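Local coordinates for endoribonuclease MazF3 (Mycobacterium tuberculosis, PDB 5UCT), which cleaves mRNA and 23S rRNA, chiefly after the first two uridines of 5'-UUCCU-3', as the toxin of a type II toxin-antitoxin pair, at residues Glu21-Arg24 with Pro25-Asn29. Sequence-based numbering, arbitrary orientation.
Sequences EVVR and PHLTN
V23 O accepts a hydrogen bond from H26 N at 2.9 Å, and the chain between them winds through R24 and P25 as a short piece of 3-10 helix. The N-H...O angle is 147°, and the donor stands above the plane of the V23 carbonyl, not on a lone pair. One residue on, the bond from L27 N to R24 O repeats the pattern at 3.3 Å; it is straighter, at 161°, but weak. P25 is the third residue of the first turn and the second of the next, where its ring-restrained phi of -73° suits the winding, and its nitrogen, which has no hydrogen, is asked for no bond. A water 2.7 Å from R24 O, also 3.0 Å from N29 O, can bridge the turn to the beginning of strand 29-36. The turn lies in the surface loop joining antiparallel strands 12-17 and 29-36 of the curled sheet of this PemK/MazF toxin, a fold of the SH3 clan. Here the two methyls of V23 divide between the residues that follow. With CG1 wedged between the backbone N and the carbonyl carbon, that methyl meets L27 CD1 at 3.7 Å, while CG2 lies 3.9 Å from H26 CB. L27, a long aliphatic chain whose CB points back toward 21-24, suits this small apolar patch. The edge of the H26 ring faces V23 O, which H26 CB approaches to 3.4 Å; the polar imidazole suits this exposed position. R24 CB points away from 25-29 overall, though it touches P25, and the long flexible chain, bent at chi2 and chi3, reaches P3 and H5 of strand 3-8; V22 packs on D97 of the second subunit.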
loop_
_atom_site.group_PDB
_atom_site.type_symbol
_atom_site.label_atom_id
_atom_site.label_comp_id
_atom_site.label_asym_id
_atom_site.label_seq_id
_atom_site.Cartn_x
_atom_site.Cartn_y
_atom_site.Cartn_z
ATOM N N GLU A 21 9.669 -3.742 9.744
ATOM C CA GLU A 21 9.737 -4.049 11.168
ATOM C C GLU A 21 10.700 -3.133 11.913
ATOM O O GLU A 21 10.693 -3.124 13.149
ATOM C CB GLU A 21 10.136 -5.511 11.379
ATOM C CG GLU A 21 9.779 -6.045 12.761
ATOM C CD GLU A 21 10.121 -7.508 12.938
ATOM O OE1 GLU A 21 10.444 -8.173 11.932
ATOM O OE2 GLU A 21 10.064 -7.993 14.087
ATOM N N VAL A 22 11.514 -2.362 11.190
ATOM C CA VAL A 22 12.440 -1.433 11.828
ATOM C C VAL A 22 11.684 -0.392 12.646
ATOM O O VAL A 22 12.083 -0.055 13.767
ATOM C CB VAL A 22 13.340 -0.781 10.760
ATOM C CG1 VAL A 22 14.178 0.330 11.363
ATOM C CG2 VAL A 22 14.222 -1.834 10.103
ATOM N N VAL A 23 10.572 0.114 12.114
ATOM C CA VAL A 23 9.841 1.217 12.727
ATOM C C VAL A 23 8.512 0.759 13.321
ATOM O O VAL A 23 7.731 1.592 13.801
ATOM C CB VAL A 23 9.637 2.363 11.718
ATOM C CG1 VAL A 23 8.484 2.054 10.766
ATOM C CG2 VAL A 23 9.444 3.699 12.431
ATOM N N ARG A 24 8.242 -0.548 13.327
ATOM C CA ARG A 24 6.951 -1.040 13.810
ATOM C C ARG A 24 6.648 -0.653 15.252
ATOM O O ARG A 24 5.539 -0.151 15.506
ATOM C CB ARG A 24 6.871 -2.556 13.619
ATOM C CG ARG A 24 6.591 -2.962 12.190
ATOM C CD ARG A 24 5.337 -3.797 12.074
ATOM N NE ARG A 24 5.538 -5.169 12.526
ATOM C CZ ARG A 24 5.018 -5.671 13.642
ATOM N NH1 ARG A 24 5.252 -6.934 13.974
ATOM N NH2 ARG A 24 4.256 -4.916 14.422
ATOM N N PRO A 25 7.551 -0.837 16.236
ATOM C CA PRO A 25 7.201 -0.437 17.607
ATOM C C PRO A 25 7.196 1.073 17.799
ATOM O O PRO A 25 7.060 1.558 18.928
ATOM C CB PRO A 25 8.289 -1.106 18.453
ATOM C CG PRO A 25 9.456 -1.177 17.550
ATOM C CD PRO A 25 8.889 -1.458 16.184
ATOM N N HIS A 26 7.338 1.829 16.710
ATOM C CA HIS A 26 7.362 3.286 16.769
ATOM C C HIS A 26 6.203 3.930 16.018
ATOM O O HIS A 26 6.217 5.150 15.814
ATOM C CB HIS A 26 8.690 3.821 16.222
ATOM C CG HIS A 26 9.893 3.297 16.941
ATOM N ND1 HIS A 26 10.472 2.084 16.637
ATOM C CD2 HIS A 26 10.621 3.818 17.956
ATOM C CE1 HIS A 26 11.507 1.881 17.432
ATOM N NE2 HIS A 26 11.620 2.919 18.242
ATOM N N LEU A 27 5.202 3.155 15.601
ATOM C CA LEU A 27 4.065 3.695 14.869
ATOM C C LEU A 27 2.771 3.122 15.426
ATOM O O LEU A 27 2.719 1.969 15.862
ATOM C CB LEU A 27 4.154 3.396 13.369
ATOM C CG LEU A 27 5.265 4.096 12.592
ATOM C CD1 LEU A 27 5.209 3.679 11.136
ATOM C CD2 LEU A 27 5.144 5.605 12.726
ATOM N N THR A 28 1.722 3.944 15.399
ATOM C CA THR A 28 0.392 3.528 15.817
ATOM C C THR A 28 -0.391 2.848 14.705
ATOM O O THR A 28 -1.436 2.248 14.981
ATOM C CB THR A 28 -0.408 4.731 16.328
ATOM O OG1 THR A 28 -0.501 5.718 15.294
ATOM C CG2 THR A 28 0.266 5.339 17.545
ATOM N N ASN A 29 0.078 2.934 13.465
ATOM C CA ASN A 29 -0.543 2.267 12.334
ATOM C C ASN A 29 0.472 1.345 11.669
ATOM O O ASN A 29 1.681 1.455 11.888
ATOM C CB ASN A 29 -1.085 3.284 11.320
ATOM C CG ASN A 29 -2.073 4.254 11.940
ATOM O OD1 ASN A 29 -3.036 3.850 12.593
ATOM N ND2 ASN A 29 -1.833 5.544 11.744
HETATM O O HOH W 1 3.737 0.083 13.510
#